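Side-chain contacts in putative isomerase (Streptomyces coelicolor A3, PDB 2OQH), which probably acts on sugar acids as a member of the enolase superfamily, perhaps dehydrating D-glucarate to 5-dehydro-4-deoxy-D-glucarate: residues I212-E215 with E216-L219; W202-P205 with D206-A210. One frame throughout, in Å; residues are numbered along the deposited sequence.

Interaction 1: I212-E215 with E216-L219; sequences IALE and ELDL
Leu214 meets both Leu217 and Leu219 where helix 204-214 gives way to the turn leading into strand 221-223, a helix-to-strand return of the TIM barrel. With CG set anti to its own carbonyl carbon (chi1 -64°), Leu214 sends its two methyls to different partners: CD2 touches Leu217 CD1 at 3.6 Å, while CD1 lies 4.1 Å from Leu219 CD1. The three leucines are buried, Leu214 and Leu217 against Leu182 of helix 175-188, Leu219 against Leu194 and Val196 of strand 193-197.

The carbonyl O of Leu214 is engaged as well: it accepts from Leu217 N at 2.9 Å, the donor standing 49° out of the carbonyl plane. Water 2 gives that same oxygen a hydrogen and in turn takes the N-H of Leu219, bridging the turn to the start of the outgoing chain.

Glu215 turns its side chain back from the turn, and OE2 accepts from Arg240 N. Asp218 N gives the carbonyl O of Glu215 a weak bond, at 3.3 Å.

Glu216 lies on the exposed side. Here CG is wedged between the backbone N and the carbonyl carbon (chi1 61°), which brings it to 3.6 Å from Ala213 O; from there the chain runs out extended, and OE1 has a long, weak ion pair with Arg183. At the backbone of Glu216, water 1 accepts weakly from N at 3.0 Å and donates to Ile212 O at 2.9 Å.

Interaction 2: W202-P205 with D206-A210; sequences WSVP and DSVRA
Trp202, just before helix 204-214, touches Ser207 and Ala210 of its first two turns. Its CB sits 3.3 Å from Ser207 OG, the closest approach of its side chain. CG stands anti to the carbonyl carbon (chi1 -57°), which carries the indole toward Ser207 and Ala210; the six-membered ring presents its edge to that same hydroxyl, OG lying in the ring plane near CE3. Further out, CZ3 packs 3.8 Å from Ala210 CB, with CH2 slightly more distant from that methyl. On the five-membered ring, NE1 turns elsewhere and donates to Thr172 O and Asp178 OD2, so the indole ties the helix start to the loop before helix 175-188 and to that helix itself.

The next residue, Ser203, is the N-cap of this helix, which connects strands 193-197 and 221-223 in a beta-alpha-beta unit of the barrel. Ser203 OG accepts from Asp206 N at 3.1 Å and donates to Asp206 OD2, meeting the carboxylate from above its plane, 50° out of it. The return link of a capping box, from Ser203 N to the Asp206 carboxylate, runs through water 3, which donates to OD2 at 2.6 Å. With alanine in place of Ser203, Asp206 N would probably lose its cap and OD2 its hydroxyl partner, the carboxylate keeping water 3 but freer to turn.

Ser203 O is gripped twice by one residue: Ser207 N at 2.9 Å and Ser207 OG at 2.8 Å approach from opposite faces of its carbonyl plane. One residue on, Val204 O takes Val208 N, and Val208 CG2 lies 3.2 Å from that same oxygen.

How the interactions relate
The two interactions bracket a single helix, 204-214. Interaction 2 comes first along the chain and holds its N-terminal start, just after strand 193-197; interaction 1 follows directly and handles the exit toward strand 221-223. Their centres are 13 Å apart and, apart from adjoining in sequence, they do not touch. Both lie in the C-terminal barrel domain, on the same side of the chain's centre. Helix 175-188 is a shared neighbour: Val179 receives Ala210 from interaction 2 and Leu214 from interaction 1. Together they mark the two ends of this barrel helix, a cap at its start and a turn at its exit into the next parallel strand.

Interaction 1: I212-E215 with E216-L219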
ATOM      1  N   ILE A 212     -15.774   9.513 -19.570  1.00 12.02           N
ATOM      2  CA  ILE A 212     -16.806  10.498 -19.837  1.00 12.60           C
ATOM      3  C   ILE A 212     -18.137  10.022 -19.236  1.00 13.29           C
ATOM      4  O   ILE A 212     -18.858  10.800 -18.612  1.00 13.04           O
ATOM      5  CB  ILE A 212     -16.960  10.721 -21.348  1.00 13.87           C
ATOM      6  CG1 ILE A 212     -15.700  11.398 -21.894  1.00 15.20           C
ATOM      7  CG2 ILE A 212     -18.191  11.563 -21.635  1.00 16.94           C
ATOM      8  CD1 ILE A 212     -15.707  11.586 -23.392  1.00 16.03           C
ATOM      9  N   ALA A 213     -18.444   8.741 -19.412  1.00 12.57           N
ATOM     10  CA  ALA A 213     -19.679   8.176 -18.883  1.00 13.40           C
ATOM     11  C   ALA A 213     -19.704   8.142 -17.354  1.00 14.82           C
ATOM     12  O   ALA A 213     -20.773   8.173 -16.747  1.00 15.97           O
ATOM     13  CB  ALA A 213     -19.876   6.771 -19.431  1.00 14.86           C
ATOM     14  N   LEU A 214     -18.528   8.092 -16.731  1.00 13.19           N
ATOM     15  CA  LEU A 214     -18.434   8.036 -15.275  1.00 12.56           C
ATOM     16  C   LEU A 214     -18.435   9.394 -14.576  1.00 13.77           C
ATOM     17  O   LEU A 214     -18.612   9.467 -13.356  1.00 13.96           O
ATOM     18  CB  LEU A 214     -17.179   7.263 -14.870  1.00 13.11           C
ATOM     19  CG  LEU A 214     -17.134   5.785 -15.269  1.00 13.84           C
ATOM     20  CD1 LEU A 214     -15.738   5.232 -14.999  1.00 16.35           C
ATOM     21  CD2 LEU A 214     -18.189   5.004 -14.495  1.00 15.36           C
ATOM     22  N   GLU A 215     -18.234  10.465 -15.337  1.00 12.88           N
ATOM     23  CA  GLU A 215     -18.204  11.806 -14.760  1.00 14.42           C
ATOM     24  C   GLU A 215     -19.451  12.136 -13.942  1.00 15.56           C
ATOM     25  O   GLU A 215     -19.373  12.866 -12.963  1.00 15.42           O
ATOM     26  CB  GLU A 215     -18.042  12.864 -15.857  1.00 14.82           C
ATOM     27  CG  GLU A 215     -16.823  12.674 -16.740  1.00 15.13           C
ATOM     28  CD  GLU A 215     -16.615  13.820 -17.714  1.00 14.93           C
ATOM     29  OE1 GLU A 215     -17.610  14.354 -18.246  1.00 15.21           O
ATOM     30  OE2 GLU A 215     -15.448  14.175 -17.961  1.00 16.01           O
ATOM     31  N   GLU A 216     -20.604  11.612 -14.342  1.00 16.55           N
ATOM     32  CA  GLU A 216     -21.839  11.905 -13.613  1.00 18.55           C
ATOM     33  C   GLU A 216     -21.942  11.208 -12.251  1.00 18.11           C
ATOM     34  O   GLU A 216     -22.869  11.475 -11.484  1.00 18.26           O
ATOM     35  CB  GLU A 216     -23.058  11.546 -14.471  1.00 21.25           C
ATOM     36  CG  GLU A 216     -23.139  10.078 -14.840  1.00 26.37           C
ATOM     37  CD  GLU A 216     -24.390   9.741 -15.638  1.00 30.35           C
ATOM     38  OE1 GLU A 216     -24.597   8.544 -15.928  1.00 32.47           O
ATOM     39  OE2 GLU A 216     -25.164  10.670 -15.978  1.00 33.58           O
ATOM     40  N   LEU A 217     -20.982  10.338 -11.941  1.00 17.61           N
ATOM     41  CA  LEU A 217     -20.978   9.609 -10.670  1.00 17.83           C
ATOM     42  C   LEU A 217     -20.072  10.260  -9.612  1.00 17.79           C
ATOM     43  O   LEU A 217     -20.019   9.814  -8.463  1.00 19.47           O
ATOM     44  CB  LEU A 217     -20.537   8.158 -10.913  1.00 17.89           C
ATOM     45  CG  LEU A 217     -21.306   7.407 -12.011  1.00 17.34           C
ATOM     46  CD1 LEU A 217     -20.758   6.002 -12.163  1.00 17.66           C
ATOM     47  CD2 LEU A 217     -22.788   7.361 -11.668  1.00 17.71           C
ATOM     48  N   ASP A 218     -19.365  11.314 -10.006  1.00 16.25           N
ATOM     49  CA  ASP A 218     -18.456  12.039  -9.120  1.00 14.42           C
ATOM     50  C   ASP A 218     -17.569  11.128  -8.264  1.00 13.92           C
ATOM     51  O   ASP A 218     -17.605  11.168  -7.033  1.00 13.68           O
ATOM     52  CB  ASP A 218     -19.247  13.003  -8.226  1.00 15.94           C
ATOM     53  CG  ASP A 218     -18.346  13.907  -7.404  1.00 17.99           C
ATOM     54  OD1 ASP A 218     -17.304  14.371  -7.935  1.00 19.33           O
ATOM     55  OD2 ASP A 218     -18.677  14.162  -6.231  1.00 17.98           O
ATOM     56  N   LEU A 219     -16.759  10.317  -8.929  1.00 12.95           N
ATOM     57  CA  LEU A 219     -15.861   9.398  -8.243  1.00 12.42           C
ATOM     58  C   LEU A 219     -14.707  10.149  -7.597  1.00 12.87           C
ATOM     59  O   LEU A 219     -14.271  11.181  -8.105  1.00 14.56           O
ATOM     60  CB  LEU A 219     -15.284   8.392  -9.240  1.00 13.54           C
ATOM     61  CG  LEU A 219     -16.251   7.660 -10.170  1.00 14.23           C
ATOM     62  CD1 LEU A 219     -15.453   6.860 -11.199  1.00 13.92           C
ATOM     63  CD2 LEU A 219     -17.151   6.748  -9.356  1.00 13.88           C
TER
HETATM   64  O   HOH W   1     -21.358  11.444 -17.290  1.00 21.08           O
HETATM   65  O   HOH W   2     -16.775  10.855 -11.746  1.00 12.44           O

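Interaction 2: W202-P205 with D206-A210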
ATOM      1  N   TRP A 202      -7.712  -1.009 -19.606  1.00 15.88           N
ATOM      2  CA  TRP A 202      -8.441  -0.349 -20.691  1.00 14.62           C
ATOM      3  C   TRP A 202      -7.506   0.370 -21.652  1.00 14.24           C
ATOM      4  O   TRP A 202      -6.451   0.871 -21.254  1.00 14.69           O
ATOM      5  CB  TRP A 202      -9.415   0.704 -20.165  1.00 14.26           C
ATOM      6  CG  TRP A 202     -10.440   0.248 -19.177  1.00 15.29           C
ATOM      7  CD1 TRP A 202     -10.850  -1.029 -18.935  1.00 15.70           C
ATOM      8  CD2 TRP A 202     -11.243   1.094 -18.351  1.00 16.10           C
ATOM      9  NE1 TRP A 202     -11.866  -1.030 -18.007  1.00 14.68           N
ATOM     10  CE2 TRP A 202     -12.128   0.263 -17.634  1.00 15.46           C
ATOM     11  CE3 TRP A 202     -11.302   2.483 -18.150  1.00 16.90           C
ATOM     12  CZ2 TRP A 202     -13.066   0.773 -16.730  1.00 15.38           C
ATOM     13  CZ3 TRP A 202     -12.242   2.994 -17.246  1.00 17.38           C
ATOM     14  CH2 TRP A 202     -13.108   2.139 -16.550  1.00 16.39           C
ATOM     15  N   SER A 203      -7.911   0.440 -22.916  1.00 12.30           N
ATOM     16  CA  SER A 203      -7.134   1.143 -23.929  1.00 11.52           C
ATOM     17  C   SER A 203      -7.403   2.622 -23.681  1.00 11.31           C
ATOM     18  O   SER A 203      -8.338   2.967 -22.960  1.00 10.56           O
ATOM     19  CB  SER A 203      -7.617   0.774 -25.328  1.00 11.49           C
ATOM     20  OG  SER A 203      -8.924   1.272 -25.562  1.00 12.55           O
ATOM     21  N   VAL A 204      -6.603   3.501 -24.271  1.00 10.50           N
ATOM     22  CA  VAL A 204      -6.832   4.921 -24.060  1.00 11.07           C
ATOM     23  C   VAL A 204      -8.199   5.368 -24.589  1.00 11.99           C
ATOM     24  O   VAL A 204      -8.925   6.086 -23.896  1.00 12.89           O
ATOM     25  CB  VAL A 204      -5.721   5.776 -24.696  1.00  9.11           C
ATOM     26  CG1 VAL A 204      -6.004   7.245 -24.447  1.00 11.36           C
ATOM     27  CG2 VAL A 204      -4.370   5.397 -24.090  1.00 10.52           C
ATOM     28  N   PRO A 205      -8.566   4.952 -25.819  1.00 13.80           N
ATOM     29  CA  PRO A 205      -9.865   5.338 -26.386  1.00 14.16           C
ATOM     30  C   PRO A 205     -11.033   4.852 -25.526  1.00 15.26           C
ATOM     31  O   PRO A 205     -12.022   5.562 -25.362  1.00 15.95           O
ATOM     32  CB  PRO A 205      -9.856   4.679 -27.770  1.00 14.76           C
ATOM     33  CG  PRO A 205      -8.406   4.695 -28.137  1.00 14.04           C
ATOM     34  CD  PRO A 205      -7.750   4.256 -26.834  1.00 13.22           C
ATOM     35  N   ASP A 206     -10.923   3.637 -24.995  1.00 14.62           N
ATOM     36  CA  ASP A 206     -11.980   3.099 -24.145  1.00 13.70           C
ATOM     37  C   ASP A 206     -11.981   3.786 -22.784  1.00 12.39           C
ATOM     38  O   ASP A 206     -13.025   3.884 -22.137  1.00 12.26           O
ATOM     39  CB  ASP A 206     -11.834   1.585 -23.956  1.00 15.85           C
ATOM     40  CG  ASP A 206     -12.262   0.798 -25.184  1.00 18.00           C
ATOM     41  OD1 ASP A 206     -13.301   1.145 -25.786  1.00 20.43           O
ATOM     42  OD2 ASP A 206     -11.568  -0.176 -25.541  1.00 21.01           O
ATOM     43  N   SER A 207     -10.814   4.263 -22.351  1.00 11.66           N
ATOM     44  CA  SER A 207     -10.713   4.960 -21.071  1.00 12.18           C
ATOM     45  C   SER A 207     -11.410   6.315 -21.155  1.00 12.00           C
ATOM     46  O   SER A 207     -12.033   6.764 -20.190  1.00 12.53           O
ATOM     47  CB  SER A 207      -9.243   5.153 -20.669  1.00 11.96           C
ATOM     48  OG  SER A 207      -8.642   3.915 -20.337  1.00 12.34           O
ATOM     49  N   VAL A 208     -11.301   6.962 -22.310  1.00 11.68           N
ATOM     50  CA  VAL A 208     -11.931   8.261 -22.532  1.00 11.18           C
ATOM     51  C   VAL A 208     -13.452   8.099 -22.579  1.00 12.95           C
ATOM     52  O   VAL A 208     -14.179   8.842 -21.922  1.00 12.02           O
ATOM     53  CB  VAL A 208     -11.440   8.894 -23.858  1.00 11.21           C
ATOM     54  CG1 VAL A 208     -12.167  10.198 -24.137  1.00 12.11           C
ATOM     55  CG2 VAL A 208      -9.946   9.144 -23.781  1.00 13.42           C
ATOM     56  N   ARG A 209     -13.924   7.122 -23.353  1.00 12.20           N
ATOM     57  CA  ARG A 209     -15.357   6.864 -23.477  1.00 13.36           C
ATOM     58  C   ARG A 209     -15.964   6.506 -22.120  1.00 13.80           C
ATOM     59  O   ARG A 209     -16.974   7.075 -21.716  1.00 16.01           O
ATOM     60  CB  ARG A 209     -15.614   5.731 -24.482  1.00 15.10           C
ATOM     61  CG  ARG A 209     -15.372   6.102 -25.943  1.00 16.15           C
ATOM     62  CD  ARG A 209     -15.670   4.917 -26.873  1.00 17.13           C
ATOM     63  NE  ARG A 209     -17.078   4.530 -26.830  1.00 18.62           N
ATOM     64  CZ  ARG A 209     -17.579   3.416 -27.355  1.00 17.06           C
ATOM     65  NH1 ARG A 209     -16.791   2.547 -27.976  1.00 18.28           N
ATOM     66  NH2 ARG A 209     -18.876   3.172 -27.255  1.00 17.63           N
ATOM     67  N   ALA A 210     -15.339   5.577 -21.408  1.00 13.16           N
ATOM     68  CA  ALA A 210     -15.841   5.171 -20.099  1.00 13.69           C
ATOM     69  C   ALA A 210     -15.735   6.317 -19.092  1.00 13.20           C
ATOM     70  O   ALA A 210     -16.666   6.562 -18.333  1.00 13.51           O
ATOM     71  CB  ALA A 210     -15.075   3.953 -19.592  1.00 12.95           C
TER
HETATM   72  O   HOH W   3      -9.913  -1.403 -24.018  1.00 14.99           O